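Local coordinates for protein glycerophosphoryl diester phosphodiesterase (Parabacteroides distasonis, PDB 3MZ2) that probably hydrolyses glycerophosphodiesters, releasing glycerol 3-phosphate and an alcohol, on a TIM-barrel scaffold, at residues 133-138 with 159-165; 180-186 with 203-209; 27-32 with 279-285. All blocks are in the same frame, centred on the assembly; numbering follows the deposited sequence. Where two conformers were deposited one is given.

Contact 1: 133-138 with 159-165; sequences TILILD and YVMITVH
Strands 135-137 and 160-164 run parallel, their axes 4.6 Å apart at closest approach and at 32° (signed crossing angle -32°), with Leu135, Ile136 and Leu137 paired to Val160, Met161 and Ile162. Ile134 (chi1 m) sets CG2 3.5 Å from SE of selenomethionine Met161. Leu135 N donates to Tyr159 O (2.9 Å), and Leu135 O accepts from Met161 N (2.7 Å). Ile136 shares the Met161 face, its CG2 3.3 Å from Thr163 OG1. Leu137 N reaches Met161 O (2.9 Å) and Leu137 O accepts Thr163 N (3.0 Å); on the other face, its CD1 (chi1 m, chi2 t) lies 3.7 Å from Val160 CG1, and the Leu137 side chain packs on Ile151 of helix 144-153. Asp138 (chi1 t), salt-bridged to Lys140, meets His165 through a water 2.6 Å from Asp138 OD1 and 2.9 Å from His165 NE2. With helix 144-153, the strands form a beta-alpha-beta unit of a TIM barrel, whose active site characteristically lies at the C-terminal strand ends.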
# COMPACT_ATOMS: atom_id res chain seq x y z
N THR A 133 16.18 7.54 -19.98
CA THR A 133 14.98 8.00 -19.32
C THR A 133 15.20 8.00 -17.78
O THR A 133 16.32 7.85 -17.31
CB THR A 133 13.77 7.10 -19.72
OG1 THR A 133 12.54 7.61 -19.16
CG2 THR A 133 13.95 5.67 -19.26
N ILE A 134 14.14 8.21 -17.03
CA ILE A 134 14.14 8.17 -15.59
C ILE A 134 13.02 7.23 -15.21
O ILE A 134 11.93 7.32 -15.77
CB ILE A 134 13.80 9.55 -14.99
CG1 ILE A 134 14.71 10.63 -15.52
CG2 ILE A 134 13.80 9.53 -13.42
CD1 ILE A 134 14.17 11.99 -15.39
N LEU A 135 13.27 6.31 -14.29
CA LEU A 135 12.25 5.45 -13.77
C LEU A 135 11.76 6.01 -12.44
O LEU A 135 12.53 6.64 -11.67
CB LEU A 135 12.86 4.05 -13.54
CG LEU A 135 13.52 3.36 -14.74
CD1 LEU A 135 14.12 2.02 -14.30
CD2 LEU A 135 12.54 3.23 -15.87
N ILE A 136 10.50 5.77 -12.13
CA ILE A 136 9.87 6.27 -10.92
C ILE A 136 9.23 5.08 -10.21
O ILE A 136 8.32 4.43 -10.76
CB ILE A 136 8.84 7.37 -11.21
CG1 ILE A 136 9.49 8.47 -12.06
CG2 ILE A 136 8.28 7.91 -9.83
CD1 ILE A 136 8.49 9.62 -12.55
N LEU A 137 9.75 4.73 -9.05
CA LEU A 137 9.37 3.51 -8.35
C LEU A 137 8.16 3.72 -7.44
O LEU A 137 8.22 4.46 -6.43
CB LEU A 137 10.51 2.93 -7.50
CG LEU A 137 11.85 2.70 -8.24
CD1 LEU A 137 12.85 1.96 -7.31
CD2 LEU A 137 11.69 1.97 -9.57
N ASP A 138 7.09 3.01 -7.74
CA ASP A 138 5.96 2.96 -6.81
C ASP A 138 6.32 1.91 -5.72
O ASP A 138 7.39 1.30 -5.75
CB ASP A 138 4.68 2.61 -7.58
CG ASP A 138 3.40 2.96 -6.82
OD1 ASP A 138 3.47 3.62 -5.76
OD2 ASP A 138 2.32 2.56 -7.31
N TYR A 159 18.68 8.66 -12.21
CA TYR A 159 17.71 8.09 -13.14
C TYR A 159 16.69 7.15 -12.51
O TYR A 159 15.91 6.53 -13.22
CB TYR A 159 18.37 7.43 -14.37
CG TYR A 159 19.39 6.37 -14.08
CD1 TYR A 159 20.72 6.71 -13.76
CD2 TYR A 159 19.10 4.99 -14.28
CE1 TYR A 159 21.66 5.74 -13.50
CE2 TYR A 159 20.06 4.03 -14.05
CZ TYR A 159 21.32 4.38 -13.64
OH TYR A 159 22.25 3.40 -13.43
N VAL A 160 16.69 7.03 -11.19
CA VAL A 160 15.67 6.20 -10.51
C VAL A 160 15.14 7.03 -9.34
O VAL A 160 15.86 7.27 -8.36
CB VAL A 160 16.25 4.86 -10.02
CG1 VAL A 160 15.13 3.96 -9.39
CG2 VAL A 160 17.00 4.11 -11.13
N MSE A 161 13.90 7.49 -9.46
CA MSE A 161 13.24 8.34 -8.45
C MSE A 161 12.36 7.47 -7.58
O MSE A 161 11.97 6.36 -8.00
CB MSE A 161 12.36 9.43 -9.10
CG MSE A 161 13.17 10.43 -9.83
SE MSE A 161 12.11 11.54 -11.04
CE MSE A 161 10.86 12.38 -9.78
N ILE A 162 12.00 7.99 -6.42
CA ILE A 162 11.18 7.23 -5.45
C ILE A 162 9.86 7.96 -5.21
O ILE A 162 9.86 9.14 -4.94
CB ILE A 162 11.93 7.07 -4.11
CG1 ILE A 162 13.30 6.41 -4.34
CG2 ILE A 162 11.08 6.23 -3.10
CD1 ILE A 162 14.31 6.62 -3.16
N THR A 163 8.75 7.24 -5.33
CA THR A 163 7.44 7.79 -5.04
C THR A 163 7.25 7.73 -3.54
O THR A 163 7.45 6.68 -2.93
CB THR A 163 6.30 7.02 -5.73
OG1 THR A 163 6.51 7.06 -7.13
CG2 THR A 163 4.93 7.70 -5.40
N VAL A 164 6.84 8.87 -2.97
CA VAL A 164 6.59 8.98 -1.52
C VAL A 164 5.23 9.63 -1.33
O VAL A 164 4.85 10.54 -2.12
CB VAL A 164 7.68 9.81 -0.80
CG1 VAL A 164 9.04 9.03 -0.82
CG2 VAL A 164 7.84 11.22 -1.37
N HIS A 165 4.50 9.11 -0.34
CA HIS A 165 3.14 9.55 -0.12
C HIS A 165 3.02 10.69 0.92
O HIS A 165 1.99 11.33 1.01
CB HIS A 165 2.25 8.38 0.27
CG HIS A 165 2.11 7.35 -0.80
ND1 HIS A 165 1.98 6.01 -0.52
CD2 HIS A 165 2.13 7.46 -2.15
CE1 HIS A 165 1.88 5.34 -1.66
NE2 HIS A 165 1.97 6.19 -2.66
O HOH W 1 8.14 4.08 -3.53
O HOH W 2 1.58 5.29 -5.38
O HOH W 3 5.01 4.87 -3.14

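Contact 2: 180-186 with 203-209; sequences FMFEAFV and SHIMAYV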
# COMPACT_ATOMS: atom_id res chain seq x y z
N PHE A 180 18.78 11.49 -3.33
CA PHE A 180 17.57 10.95 -3.94
C PHE A 180 16.63 12.06 -4.46
O PHE A 180 16.51 13.15 -3.86
CB PHE A 180 16.77 10.15 -2.94
CG PHE A 180 17.33 8.80 -2.54
CD1 PHE A 180 17.98 7.95 -3.44
CD2 PHE A 180 17.09 8.33 -1.26
CE1 PHE A 180 18.48 6.72 -3.01
CE2 PHE A 180 17.53 7.11 -0.84
CZ PHE A 180 18.21 6.30 -1.70
N MSE A 181 15.94 11.76 -5.55
CA MSE A 181 14.91 12.63 -6.10
C MSE A 181 13.57 11.94 -5.91
O MSE A 181 13.48 10.73 -6.12
CB MSE A 181 15.20 12.88 -7.56
CG MSE A 181 14.25 13.71 -8.37
SE MSE A 181 14.67 15.61 -8.16
CE MSE A 181 12.85 16.25 -8.27
N PHE A 182 12.53 12.72 -5.59
CA PHE A 182 11.23 12.17 -5.26
C PHE A 182 10.12 12.57 -6.22
O PHE A 182 10.08 13.73 -6.69
CB PHE A 182 10.84 12.63 -3.85
CG PHE A 182 11.79 12.16 -2.82
CD1 PHE A 182 11.88 10.81 -2.51
CD2 PHE A 182 12.63 13.05 -2.18
CE1 PHE A 182 12.79 10.36 -1.58
CE2 PHE A 182 13.58 12.62 -1.24
CZ PHE A 182 13.63 11.29 -0.90
N GLU A 183 9.18 11.62 -6.41
CA GLU A 183 7.82 11.99 -6.83
C GLU A 183 7.00 11.99 -5.52
O GLU A 183 6.83 10.97 -4.90
CB GLU A 183 7.23 10.99 -7.83
CG GLU A 183 5.79 11.35 -8.14
CD GLU A 183 5.08 10.37 -9.01
OE1 GLU A 183 5.56 10.13 -10.14
OE2 GLU A 183 4.00 9.92 -8.56
N ALA A 184 6.58 13.16 -5.09
CA ALA A 184 5.85 13.31 -3.83
C ALA A 184 4.37 13.57 -4.06
O ALA A 184 4.03 14.38 -4.88
CB ALA A 184 6.47 14.47 -3.01
N PHE A 185 3.49 12.87 -3.34
CA PHE A 185 2.08 13.19 -3.35
C PHE A 185 1.87 14.52 -2.64
O PHE A 185 2.20 14.67 -1.45
CB PHE A 185 1.27 12.09 -2.65
CG PHE A 185 1.01 10.87 -3.51
CD1 PHE A 185 2.03 10.31 -4.26
CD2 PHE A 185 -0.23 10.25 -3.51
CE1 PHE A 185 1.79 9.23 -5.10
CE2 PHE A 185 -0.46 9.11 -4.32
CZ PHE A 185 0.57 8.61 -5.10
N VAL A 186 1.32 15.49 -3.36
CA VAL A 186 1.11 16.82 -2.77
C VAL A 186 -0.23 17.31 -3.25
O VAL A 186 -0.31 18.08 -4.18
CB VAL A 186 2.22 17.88 -3.13
CG1 VAL A 186 2.12 19.03 -2.14
CG2 VAL A 186 3.59 17.31 -3.12
N SER A 203 13.80 21.29 -4.12
CA SER A 203 14.63 20.96 -5.26
C SER A 203 14.68 19.46 -5.51
O SER A 203 15.03 19.03 -6.60
CB SER A 203 16.04 21.50 -5.09
OG SER A 203 16.68 20.98 -3.94
N HIS A 204 14.42 18.66 -4.49
CA HIS A 204 14.38 17.20 -4.66
C HIS A 204 12.97 16.59 -4.85
O HIS A 204 12.81 15.36 -4.78
CB HIS A 204 15.06 16.57 -3.44
CG HIS A 204 16.54 16.77 -3.47
ND1 HIS A 204 17.44 15.74 -3.57
CD2 HIS A 204 17.26 17.92 -3.44
CE1 HIS A 204 18.67 16.24 -3.59
NE2 HIS A 204 18.59 17.55 -3.49
N ILE A 205 12.00 17.45 -5.16
CA ILE A 205 10.61 17.09 -5.31
C ILE A 205 10.04 17.46 -6.70
O ILE A 205 10.25 18.57 -7.20
CB ILE A 205 9.76 17.67 -4.20
CG1 ILE A 205 10.15 16.97 -2.90
CG2 ILE A 205 8.26 17.48 -4.50
CD1 ILE A 205 9.39 17.48 -1.70
N MSE A 206 9.37 16.47 -7.29
CA MSE A 206 8.37 16.68 -8.35
C MSE A 206 7.06 16.24 -7.71
O MSE A 206 7.06 15.24 -6.99
CB MSE A 206 8.71 15.87 -9.60
CG MSE A 206 7.72 16.03 -10.76
SE MSE A 206 6.27 14.66 -10.62
CE MSE A 206 7.37 13.20 -11.33
N ALA A 207 5.97 16.97 -7.96
CA ALA A 207 4.74 16.72 -7.22
C ALA A 207 3.62 16.10 -8.03
O ALA A 207 3.28 16.64 -9.07
CB ALA A 207 4.24 18.02 -6.56
N TYR A 208 3.06 15.03 -7.49
CA TYR A 208 1.85 14.43 -7.97
C TYR A 208 0.71 15.13 -7.25
O TYR A 208 0.67 15.13 -6.00
CB TYR A 208 1.85 12.92 -7.70
CG TYR A 208 0.50 12.29 -7.98
CD1 TYR A 208 -0.08 12.39 -9.24
CD2 TYR A 208 -0.22 11.66 -6.99
CE1 TYR A 208 -1.32 11.88 -9.51
CE2 TYR A 208 -1.48 11.10 -7.26
CZ TYR A 208 -2.00 11.22 -8.54
OH TYR A 208 -3.26 10.71 -8.87
N VAL A 209 -0.14 15.84 -8.00
CA VAL A 209 -1.23 16.61 -7.40
C VAL A 209 -2.61 15.98 -7.58
O VAL A 209 -3.60 16.59 -7.24
CB VAL A 209 -1.25 18.08 -7.89
CG1 VAL A 209 0.11 18.84 -7.52
CG2 VAL A 209 -1.51 18.19 -9.43
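Ser203 lies in a 3-10 turn, and its O lies 3.8 Å from SE of selenomethionine Met181. His204 then fastens the start of the strand pair twice: its ring donates from ND1 to Phe180 O (2.8 Å), nearly in the ring plane, while His204 O accepts from Phe182 N (2.8 Å). The end of Met181 folds across the backbone here, with its CE 3.4 Å from His204 C. Ile205, paired with Phe182, places CG2 3.8 Å from Ala184 CB. At selenomethionine Met206 both backbone polar atoms are used, N donating to Phe182 O and O accepting from Ala184 N, both at 2.9 Å; Glu183 CA adds a CA-H...O contact to Met206 O at 3.3 Å.

The two strands run parallel, their axes inclined by 35° and 4.5 Å apart at closest approach, and helix 189-197 connects them in a beta-alpha-beta unit of the TIM barrel. Small residues meet bulkier ones on the side facing this helix: Ala207 CB lies 3.6 Å from Val186 CG2, and Val186 in turn packs on Ala191, Val192 and Tyr195. Tyr208 N donates to Ala184 O (2.9 Å), and Tyr208 O receives Val186 N (2.7 Å). On the face carrying Glu183 and Met206, the Tyr208 ring presents its edge to the face of Phe185 in a T-shaped stack, with centroids 4.7 Å apart and planes at 64°; Phe185 is also paired edge-to-face with His165. Beyond the last backbone bond Val209 CG1 lies 3.5 Å from Val186 O, a buried carbonyl oxygen with no hydrogen-bond partner in the model.

Contact 3: 27-32 with 279-285; sequences ADDRIP and IPVSSSK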
# COMPACT_ATOMS: atom_id res chain seq x y z
N ALA A 27 10.21 26.18 -14.45
CA ALA A 27 10.53 27.38 -15.18
C ALA A 27 9.31 27.78 -15.98
O ALA A 27 8.55 26.91 -16.43
CB ALA A 27 11.72 27.14 -16.09
N ASP A 28 9.14 29.08 -16.23
CA ASP A 28 7.94 29.50 -16.97
C ASP A 28 7.97 28.97 -18.43
O ASP A 28 6.88 28.59 -18.93
CB ASP A 28 7.67 31.02 -16.89
CG ASP A 28 6.95 31.45 -15.60
OD1 ASP A 28 6.07 30.74 -15.06
OD2 ASP A 28 7.26 32.55 -15.13
N ASP A 29 9.14 28.78 -19.04
CA ASP A 29 9.22 28.23 -20.39
C ASP A 29 9.39 26.71 -20.47
O ASP A 29 9.85 26.15 -21.47
CB ASP A 29 10.35 28.90 -21.19
CG ASP A 29 11.73 28.49 -20.73
OD1 ASP A 29 11.89 27.85 -19.67
OD2 ASP A 29 12.70 28.85 -21.46
N ARG A 30 9.02 26.02 -19.39
CA ARG A 30 9.16 24.58 -19.35
C ARG A 30 8.43 23.88 -20.50
O ARG A 30 7.44 24.39 -21.04
CB ARG A 30 8.70 24.01 -18.01
CG ARG A 30 7.21 23.80 -17.79
CD ARG A 30 6.34 25.10 -18.00
NE ARG A 30 5.07 25.05 -17.27
CZ ARG A 30 4.15 26.04 -17.20
NH1 ARG A 30 4.30 27.20 -17.86
NH2 ARG A 30 3.05 25.87 -16.47
N ILE A 31 8.96 22.71 -20.87
CA ILE A 31 8.36 21.82 -21.87
C ILE A 31 7.39 20.88 -21.15
O ILE A 31 7.78 20.24 -20.16
CB ILE A 31 9.46 21.00 -22.58
CG1 ILE A 31 10.30 21.96 -23.44
CG2 ILE A 31 8.89 19.86 -23.46
CD1 ILE A 31 11.48 21.29 -24.03
N PRO A 32 6.16 20.75 -21.67
CA PRO A 32 5.24 19.80 -21.05
C PRO A 32 5.86 18.41 -21.06
O PRO A 32 6.41 18.00 -22.11
CB PRO A 32 4.00 19.86 -21.97
CG PRO A 32 4.01 21.27 -22.48
CD PRO A 32 5.51 21.57 -22.69
N ILE A 279 4.04 22.00 -27.56
CA ILE A 279 5.45 21.87 -27.20
C ILE A 279 6.14 23.08 -27.78
O ILE A 279 6.08 23.33 -29.00
CB ILE A 279 6.07 20.53 -27.70
CG1 ILE A 279 5.32 19.32 -27.13
CG2 ILE A 279 7.58 20.46 -27.39
CD1 ILE A 279 5.08 19.28 -25.60
N PRO A 280 6.73 23.89 -26.91
CA PRO A 280 7.39 25.10 -27.39
C PRO A 280 8.63 24.79 -28.24
O PRO A 280 9.31 23.79 -27.99
CB PRO A 280 7.81 25.82 -26.11
CG PRO A 280 7.28 25.03 -24.97
CD PRO A 280 6.98 23.66 -25.47
N VAL A 281 8.91 25.63 -29.23
CA VAL A 281 10.12 25.48 -30.05
C VAL A 281 11.38 25.88 -29.23
O VAL A 281 12.38 25.12 -29.22
CB VAL A 281 10.02 26.25 -31.37
CG1 VAL A 281 9.67 27.73 -31.11
CG2 VAL A 281 11.34 26.06 -32.20
N SER A 282 11.29 26.99 -28.48
CA SER A 282 12.40 27.47 -27.62
C SER A 282 12.13 27.31 -26.11
O SER A 282 11.06 27.68 -25.61
CB SER A 282 12.70 28.95 -27.89
OG SER A 282 12.97 29.19 -29.27
N SER A 283 13.09 26.75 -25.40
CA SER A 283 12.93 26.50 -23.96
C SER A 283 14.27 26.25 -23.28
O SER A 283 15.13 25.56 -23.81
CB SER A 283 12.00 25.31 -23.72
OG SER A 283 12.04 24.85 -22.38
N SER A 284 14.42 26.79 -22.07
CA SER A 284 15.56 26.48 -21.20
C SER A 284 15.71 24.99 -20.94
O SER A 284 16.77 24.53 -20.53
CB SER A 284 15.43 27.21 -19.87
OG SER A 284 14.29 26.79 -19.15
N LYS A 285 14.64 24.22 -21.18
CA LYS A 285 14.67 22.78 -20.94
C LYS A 285 14.98 21.95 -22.18
O LYS A 285 15.14 20.73 -22.10
CB LYS A 285 13.34 22.30 -20.36
CG LYS A 285 12.86 23.04 -19.17
CD LYS A 285 13.72 22.78 -17.97
CE LYS A 285 13.02 23.25 -16.71
NZ LYS A 285 13.97 23.12 -15.54
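A type I beta turn from Ala27 to Arg30, in the loop ahead of strand 33-36, meets an ST turn headed by Ser283 in the C-terminal loop between helix 268-275 and strand 289-291. Arg30 N closes the beta turn on Ala27 O (3.1 Å), whereas Lys285 N donates to Ser283 OG (2.9 Å) in the ST turn. That same Ser283 OG donates to Asp29 O (2.7 Å). The Asp29 carboxylate grips the next residue with both oxygens, OD1 accepting a hydrogen bond from Ser284 OG (2.7 Å) and OD2 one from Ser284 N (2.8 Å). Farther along, Pro32 CD packs against Ile279 CD1 (3.7 Å) and Pro280 CD (3.8 Å), and Ile31 CG1 approaches Pro280 CD (4.2 Å). Arg30 and Lys285 turn their charged ends to Asp261 and the Gln25 carbonyl. Two irregular loops are thus held by directional bonds to a single aspartate, supplemented by a small apolar patch, in place of continuous backbone pairing.

Contacts 1 and 2 lie in series along the chain, each within a beta-alpha-beta unit of one barrel sheet, with helix 167-176 linking one to the other. Their centres are 9 Å apart, and they meet where strands 160-164 and 182-185 are neighbours: Val164 N lies 2.9 Å from Glu183 O and Val164 O 3.0 Å from Phe185 N, both probable hydrogen bonds. Together they make four consecutive parallel staves of the barrel. Contact 3 lies at the surface, its centre about 23 Å from that of contact 1 and 20 Å from that of contact 2, touching neither. Along the sequence, both lie between the two segments of contact 3, which brings the loop entering strand 33-36 together with the C-terminal loop after the barrel.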